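Local coordinates for protein Esterase/lipase (Uncultured bacterium, PDB 3K6K) that probably hydrolyses carboxylic ester bonds, as a bacterial homologue of hormone-sensitive lipase with the alpha/beta hydrolase fold, at residues R54-L62 against C70-A78; L240-G248 against S296-R307. All coordinates share one frame; numbering follows the deposited sequence.

Contact 1 and contact 2 belong to the same eight-stranded mixed sheet but sit in different parts of it. Contact 1 is the hairpin of strands 59-65 and 68-74 at one margin; contact 2 lies where strand 243-248, next to the strand at the other margin, receives helix 291-305. Their centres are 20 Å apart and their nearest atoms about 9 Å, so they do not touch. Helix 96-110 bridges the gap, meeting Gln73 and Ile71 of the hairpin and Ile297 of helix 291-305. Contact 2 comes near the probable catalytic triad of Ser157, Glu251 and His281: His246 lies close to it without touching, and Gly248 N is hydrogen-bonded to Glu251 OE2.

Contact 1: R54-L62 against C70-A78; sequences RAEGVELTL and CIRQATDGA. With SO4 (sulfate ion), chain E.
Thr61 and Arg72 face each other as a hydrogen-bonded antiparallel pair, with Thr61 N to Arg72 O and Arg72 N to Thr61 O both 2.8 Å. Both side chains leave the same face of the sheet and run alongside each other. The methyl CG2 of Thr61 rests over one face of the Arg72 guanidinium, near its rim and 3.5 Å from NH2. Arg72 leaves the backbone with CG anti to N (chi1 -175°) and then bends at chi3 (87°), which folds the flat group back over that methyl. A water accepts from Arg72 NH2 and also bonds Thr61 OG1. With an alanine at Arg72, the Thr61 methyl would probably lose its flat cover and the water its guanidinium partner. Such pairing builds the beta hairpin of strands 59-65 and 68-74, which opens the sheet of this alpha/beta hydrolase. At the next hydrogen-bonded pair, two residues along, Glu59 N donates to Ala74 O (2.9 Å), while the return bond from Ala74 N is weak. On the face of Leu60 and Gln73, Leu60 CD2 packs on Gln73 CG at 3.8 Å and on Ile71 CG2 at 3.9 Å; Thr103 OG1 of helix 96-110 is hydrogen-bonded to Gln73 NE2, which helps to hold the amide's rotation. Near the turn, Thr75 CG2 lies 3.4 Å from Gly57 O, within the type II turn Ala55-Val58, where Glu56 N donates to a sulfate oxygen.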
# COMPACT_ATOMS: atom_id res chain seq x y z
N ARG A 54 -27.58 10.49 1.29
CA ARG A 54 -27.39 9.35 2.18
C ARG A 54 -27.94 8.09 1.48
O ARG A 54 -28.84 8.18 0.67
CB ARG A 54 -28.12 9.59 3.51
CG ARG A 54 -27.66 10.83 4.22
CD ARG A 54 -28.59 11.18 5.31
NE ARG A 54 -28.27 12.43 6.02
CZ ARG A 54 -28.94 12.86 7.10
NH1 ARG A 54 -29.96 12.13 7.59
NH2 ARG A 54 -28.60 13.99 7.70
N ALA A 55 -27.39 6.91 1.72
CA ALA A 55 -27.82 5.82 0.87
C ALA A 55 -29.33 5.51 1.07
O ALA A 55 -29.84 5.53 2.20
CB ALA A 55 -26.94 4.58 1.05
N GLU A 56 -30.01 5.29 -0.05
CA GLU A 56 -31.43 5.00 -0.01
C GLU A 56 -31.57 3.71 0.73
O GLU A 56 -30.82 2.78 0.50
CB GLU A 56 -32.01 4.86 -1.43
CG GLU A 56 -33.44 4.23 -1.50
CD GLU A 56 -34.12 4.50 -2.86
OE1 GLU A 56 -35.38 4.58 -2.90
OE2 GLU A 56 -33.41 4.64 -3.90
N GLY A 57 -32.52 3.67 1.66
CA GLY A 57 -32.89 2.41 2.28
C GLY A 57 -32.09 2.09 3.52
O GLY A 57 -32.25 1.01 4.09
N VAL A 58 -31.21 3.00 3.90
CA VAL A 58 -30.43 2.85 5.11
C VAL A 58 -31.16 3.50 6.26
O VAL A 58 -31.26 4.67 6.31
CB VAL A 58 -28.95 3.37 5.03
CG1 VAL A 58 -28.32 3.31 6.31
CG2 VAL A 58 -28.16 2.59 4.10
N GLU A 59 -31.63 2.69 7.19
CA GLU A 59 -32.41 3.15 8.34
C GLU A 59 -31.50 3.62 9.43
O GLU A 59 -30.46 2.97 9.72
CB GLU A 59 -33.41 2.08 8.83
CG GLU A 59 -34.39 1.79 7.69
CD GLU A 59 -35.48 0.74 7.95
OE1 GLU A 59 -36.49 0.83 7.24
OE2 GLU A 59 -35.35 -0.15 8.84
N LEU A 60 -31.86 4.75 10.02
CA LEU A 60 -31.02 5.36 11.02
C LEU A 60 -31.58 5.20 12.42
O LEU A 60 -32.46 5.96 12.86
CB LEU A 60 -30.80 6.85 10.72
CG LEU A 60 -30.11 7.25 9.42
CD1 LEU A 60 -30.06 8.79 9.18
CD2 LEU A 60 -28.71 6.58 9.35
N THR A 61 -31.01 4.25 13.17
CA THR A 61 -31.47 4.02 14.54
C THR A 61 -30.58 4.75 15.60
O THR A 61 -29.34 4.62 15.62
CB THR A 61 -31.62 2.53 14.75
OG1 THR A 61 -32.47 2.00 13.72
CG2 THR A 61 -32.19 2.20 16.11
N LEU A 62 -31.19 5.57 16.45
CA LEU A 62 -30.39 6.32 17.46
C LEU A 62 -30.19 5.38 18.66
O LEU A 62 -31.16 4.95 19.29
CB LEU A 62 -31.05 7.64 17.91
CG LEU A 62 -32.07 8.51 17.09
CD1 LEU A 62 -32.04 10.00 17.59
CD2 LEU A 62 -31.93 8.52 15.56
N CYS A 70 -24.66 6.36 19.67
CA CYS A 70 -24.30 6.08 18.33
C CYS A 70 -25.49 6.07 17.42
O CYS A 70 -26.62 5.93 17.87
CB CYS A 70 -23.50 4.76 18.26
SG CYS A 70 -24.46 3.24 18.51
N ILE A 71 -25.23 6.24 16.13
CA ILE A 71 -26.26 6.04 15.14
C ILE A 71 -25.97 4.71 14.47
O ILE A 71 -24.94 4.55 13.80
CB ILE A 71 -26.30 7.17 14.10
CG1 ILE A 71 -26.60 8.51 14.75
CG2 ILE A 71 -27.29 6.84 12.95
CD1 ILE A 71 -26.50 9.69 13.72
N ARG A 72 -26.88 3.76 14.66
CA ARG A 72 -26.80 2.47 14.03
C ARG A 72 -27.46 2.58 12.68
O ARG A 72 -28.48 3.29 12.54
CB ARG A 72 -27.52 1.45 14.91
CG ARG A 72 -27.42 0.02 14.44
CD ARG A 72 -28.06 -1.00 15.38
NE ARG A 72 -29.48 -1.19 15.12
CZ ARG A 72 -30.41 -1.06 16.06
NH1 ARG A 72 -30.06 -0.76 17.32
NH2 ARG A 72 -31.69 -1.25 15.74
N GLN A 73 -26.90 1.90 11.68
CA GLN A 73 -27.24 2.13 10.28
C GLN A 73 -27.20 0.81 9.54
O GLN A 73 -26.21 0.03 9.66
CB GLN A 73 -26.23 3.13 9.63
CG GLN A 73 -25.90 4.35 10.49
CD GLN A 73 -24.88 5.35 9.92
OE1 GLN A 73 -24.24 6.09 10.69
NE2 GLN A 73 -24.76 5.43 8.60
N ALA A 74 -28.25 0.55 8.78
CA ALA A 74 -28.40 -0.70 8.06
C ALA A 74 -29.64 -0.71 7.14
O ALA A 74 -30.65 0.00 7.38
CB ALA A 74 -28.50 -1.83 9.03
N THR A 75 -29.58 -1.54 6.13
CA THR A 75 -30.75 -1.94 5.42
C THR A 75 -31.46 -3.11 6.12
O THR A 75 -30.90 -3.86 6.86
CB THR A 75 -30.46 -2.37 3.97
OG1 THR A 75 -29.57 -3.47 3.94
CG2 THR A 75 -29.94 -1.27 3.20
N ASP A 76 -32.73 -3.19 5.82
CA ASP A 76 -33.59 -4.33 5.97
C ASP A 76 -32.90 -5.61 5.48
O ASP A 76 -33.06 -6.67 6.04
CB ASP A 76 -34.82 -4.03 5.12
CG ASP A 76 -35.95 -4.95 5.38
OD1 ASP A 76 -36.59 -5.32 4.40
OD2 ASP A 76 -36.22 -5.32 6.53
N GLY A 77 -32.14 -5.53 4.43
CA GLY A 77 -31.47 -6.72 3.96
C GLY A 77 -30.16 -7.21 4.56
O GLY A 77 -29.57 -8.08 4.00
N ALA A 78 -29.73 -6.66 5.67
CA ALA A 78 -28.38 -6.85 6.15
C ALA A 78 -28.05 -8.19 6.74
O ALA A 78 -28.77 -8.70 7.55
CB ALA A 78 -27.99 -5.75 7.10
S SO4 E . -27.77 5.25 -3.28
O1 SO4 E . -26.47 5.82 -3.62
O2 SO4 E . -27.53 3.95 -2.62
O3 SO4 E . -28.41 6.27 -2.45
O4 SO4 E . -28.64 5.02 -4.42
O HOH W 1 -34.10 -1.04 3.97
O HOH W 2 -33.00 -0.70 13.31

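Contact 2: L240-G248 against S296-R307; sequences LPEMLIHVG and SIKEICHWISAR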
# COMPACT_ATOMS: atom_id res chain seq x y z
N LEU A 240 -1.93 -6.64 15.94
CA LEU A 240 -3.08 -6.02 15.27
C LEU A 240 -3.51 -6.82 14.05
O LEU A 240 -2.67 -7.47 13.41
CB LEU A 240 -2.74 -4.59 14.90
CG LEU A 240 -2.63 -3.66 16.12
CD1 LEU A 240 -2.47 -2.27 15.62
CD2 LEU A 240 -3.84 -3.71 17.07
N PRO A 241 -4.82 -6.81 13.74
CA PRO A 241 -5.50 -7.49 12.64
C PRO A 241 -5.31 -6.81 11.27
O PRO A 241 -4.79 -5.67 11.18
CB PRO A 241 -6.98 -7.42 13.03
CG PRO A 241 -7.10 -6.44 14.11
CD PRO A 241 -5.75 -6.04 14.59
N GLU A 242 -5.67 -7.48 10.19
CA GLU A 242 -5.35 -6.93 8.87
C GLU A 242 -5.88 -5.52 8.58
O GLU A 242 -7.01 -5.19 8.92
CB GLU A 242 -5.62 -7.87 7.75
CG GLU A 242 -6.90 -8.61 7.85
CD GLU A 242 -6.90 -9.88 6.97
OE1 GLU A 242 -6.35 -9.84 5.85
OE2 GLU A 242 -7.49 -10.88 7.38
N MET A 243 -5.04 -4.72 7.93
CA MET A 243 -5.32 -3.33 7.71
C MET A 243 -5.50 -3.05 6.22
O MET A 243 -4.74 -3.57 5.39
CB MET A 243 -4.16 -2.52 8.24
CG MET A 243 -4.02 -2.46 9.75
SD MET A 243 -2.57 -1.41 10.09
CE MET A 243 -2.49 -1.22 11.87
N LEU A 244 -6.55 -2.28 5.89
CA LEU A 244 -6.72 -1.69 4.57
C LEU A 244 -6.69 -0.20 4.85
O LEU A 244 -7.45 0.29 5.68
CB LEU A 244 -8.03 -2.13 3.94
CG LEU A 244 -8.33 -1.56 2.52
CD1 LEU A 244 -7.45 -2.21 1.35
CD2 LEU A 244 -9.83 -1.61 2.22
N ILE A 245 -5.73 0.51 4.24
CA ILE A 245 -5.62 1.97 4.27
C ILE A 245 -5.93 2.55 2.85
O ILE A 245 -5.41 2.10 1.82
CB ILE A 245 -4.19 2.43 4.77
CG1 ILE A 245 -3.82 1.78 6.09
CG2 ILE A 245 -4.15 3.96 4.97
CD1 ILE A 245 -2.44 1.87 6.38
N HIS A 246 -6.85 3.50 2.77
CA HIS A 246 -6.95 4.30 1.55
C HIS A 246 -6.52 5.72 1.80
O HIS A 246 -6.64 6.20 2.94
CB HIS A 246 -8.36 4.27 1.02
CG HIS A 246 -8.66 3.01 0.30
ND1 HIS A 246 -9.76 2.87 -0.52
CD2 HIS A 246 -7.97 1.86 0.21
CE1 HIS A 246 -9.76 1.65 -1.03
NE2 HIS A 246 -8.66 1.03 -0.63
N VAL A 247 -6.02 6.42 0.78
CA VAL A 247 -5.65 7.82 0.99
C VAL A 247 -5.50 8.47 -0.39
O VAL A 247 -5.39 7.76 -1.41
CB VAL A 247 -4.31 7.88 1.86
CG1 VAL A 247 -3.12 7.16 1.13
CG2 VAL A 247 -3.95 9.28 2.31
N GLY A 248 -5.51 9.81 -0.42
CA GLY A 248 -5.30 10.56 -1.65
C GLY A 248 -3.90 11.12 -1.76
O GLY A 248 -3.16 11.18 -0.76
N SER A 296 -13.64 3.82 -4.45
CA SER A 296 -12.94 3.46 -3.23
C SER A 296 -13.90 2.74 -2.21
O SER A 296 -13.57 1.73 -1.59
CB SER A 296 -12.34 4.69 -2.59
OG SER A 296 -12.06 4.38 -1.26
N ILE A 297 -15.08 3.31 -2.05
CA ILE A 297 -16.13 2.71 -1.28
C ILE A 297 -16.44 1.28 -1.76
O ILE A 297 -16.59 0.35 -0.96
CB ILE A 297 -17.32 3.71 -1.21
CG1 ILE A 297 -16.94 4.86 -0.19
CG2 ILE A 297 -18.55 3.06 -0.70
CD1 ILE A 297 -17.77 6.13 -0.33
N LYS A 298 -16.48 1.09 -3.07
CA LYS A 298 -16.82 -0.18 -3.63
C LYS A 298 -15.75 -1.18 -3.20
O LYS A 298 -16.10 -2.25 -2.69
CB LYS A 298 -16.90 -0.09 -5.16
CG LYS A 298 -17.75 -1.20 -5.84
CD LYS A 298 -19.30 -0.84 -5.94
CE LYS A 298 -19.72 -0.05 -7.21
NZ LYS A 298 -19.47 1.44 -7.16
N GLU A 299 -14.48 -0.82 -3.37
CA GLU A 299 -13.38 -1.69 -3.01
C GLU A 299 -13.29 -2.00 -1.51
O GLU A 299 -13.01 -3.16 -1.15
CB GLU A 299 -12.05 -1.13 -3.51
CG GLU A 299 -11.98 -1.09 -4.98
CD GLU A 299 -10.68 -0.52 -5.52
OE1 GLU A 299 -10.60 -0.46 -6.77
OE2 GLU A 299 -9.76 -0.17 -4.74
N ILE A 300 -13.51 -0.97 -0.68
CA ILE A 300 -13.48 -1.10 0.77
C ILE A 300 -14.50 -2.11 1.19
O ILE A 300 -14.23 -2.94 2.08
CB ILE A 300 -13.80 0.21 1.50
CG1 ILE A 300 -12.61 1.20 1.48
CG2 ILE A 300 -14.16 -0.07 2.97
CD1 ILE A 300 -13.07 2.62 1.60
N CYS A 301 -15.68 -2.04 0.56
CA CYS A 301 -16.77 -2.94 0.92
C CYS A 301 -16.44 -4.35 0.47
O CYS A 301 -16.66 -5.29 1.21
CB CYS A 301 -18.14 -2.44 0.40
SG CYS A 301 -18.74 -1.00 1.38
N HIS A 302 -15.89 -4.50 -0.72
CA HIS A 302 -15.46 -5.80 -1.16
C HIS A 302 -14.47 -6.38 -0.11
O HIS A 302 -14.58 -7.55 0.32
CB HIS A 302 -14.82 -5.70 -2.54
CG HIS A 302 -14.70 -7.02 -3.25
ND1 HIS A 302 -15.73 -7.57 -3.99
CD2 HIS A 302 -13.67 -7.90 -3.34
CE1 HIS A 302 -15.34 -8.72 -4.51
NE2 HIS A 302 -14.10 -8.96 -4.12
N TRP A 303 -13.53 -5.55 0.32
CA TRP A 303 -12.57 -5.97 1.29
C TRP A 303 -13.30 -6.40 2.53
O TRP A 303 -13.04 -7.48 3.08
CB TRP A 303 -11.65 -4.84 1.64
CG TRP A 303 -10.42 -5.26 2.37
CD1 TRP A 303 -9.20 -5.70 1.81
CD2 TRP A 303 -10.21 -5.21 3.78
NE1 TRP A 303 -8.30 -5.96 2.83
CE2 TRP A 303 -8.89 -5.66 4.03
CE3 TRP A 303 -10.99 -4.82 4.85
CZ2 TRP A 303 -8.35 -5.70 5.34
CZ3 TRP A 303 -10.47 -4.90 6.11
CH2 TRP A 303 -9.15 -5.32 6.35
N ILE A 304 -14.20 -5.55 2.99
CA ILE A 304 -14.82 -5.83 4.23
C ILE A 304 -15.56 -7.13 4.10
O ILE A 304 -15.35 -8.06 4.87
CB ILE A 304 -15.76 -4.71 4.72
CG1 ILE A 304 -14.95 -3.57 5.33
CG2 ILE A 304 -16.75 -5.25 5.80
CD1 ILE A 304 -15.75 -2.31 5.54
N SER A 305 -16.42 -7.22 3.09
CA SER A 305 -17.38 -8.29 3.06
C SER A 305 -16.73 -9.61 2.65
O SER A 305 -17.44 -10.62 2.52
CB SER A 305 -18.60 -7.90 2.19
OG SER A 305 -18.50 -8.52 0.93
N ALA A 306 -15.41 -9.62 2.46
CA ALA A 306 -14.67 -10.84 2.18
C ALA A 306 -13.73 -11.28 3.33
O ALA A 306 -12.97 -12.24 3.18
CB ALA A 306 -13.91 -10.71 0.90
N ARG A 307 -13.79 -10.60 4.48
CA ARG A 307 -13.07 -11.04 5.70
C ARG A 307 -14.10 -11.64 6.61
O ARG A 307 -13.82 -12.58 7.34
CB ARG A 307 -12.31 -9.92 6.38
CG ARG A 307 -11.43 -9.23 5.42
CD ARG A 307 -10.05 -9.04 5.95
NE ARG A 307 -8.93 -9.11 4.98
CZ ARG A 307 -8.95 -9.06 3.62
NH1 ARG A 307 -10.08 -8.94 2.91
NH2 ARG A 307 -7.78 -9.12 2.98
O HOH W 3 -8.30 -1.20 -2.35
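Glu242 OE1 takes two N-H groups from Arg307: a firm bond from NE, 2.8 Å long and fairly straight at 164°, and a weak one from NH2. The carboxylate stands steeply across the guanidinium, the planes 77° apart, so NE reaches OE1 from above the carboxylate plane while the acid sits at the guanidinium's edge. That same guanidinium lies over one face of the Trp303 indole, offset toward the rim. On the opposite face Leu244 CB makes a CH-pi contact, 3.7 Å from the centroid of the six-membered ring, and Glu242 O meets the ring edge at CH2 (3.3 Å). The indole is thus held between the two, Leu244 CB over its centre, and Glu272 holds its NE1. Leu244 also sends CD2 against Ile300 CG1, 4.0 Å away. Further along the strand, His246 ND1 and Ser296 OG share a hydrogen bond of 2.8 Å in the plane of the imidazole, and a water joins His246 NE2 to Glu299 OE2, which also pairs with Lys274. Strand 243-248 and helix 296-305 run antiparallel (177°), their axes 10.3 Å apart: the alpha/beta layering of an alpha/beta hydrolase, with the C-terminal helix laid against the central sheet.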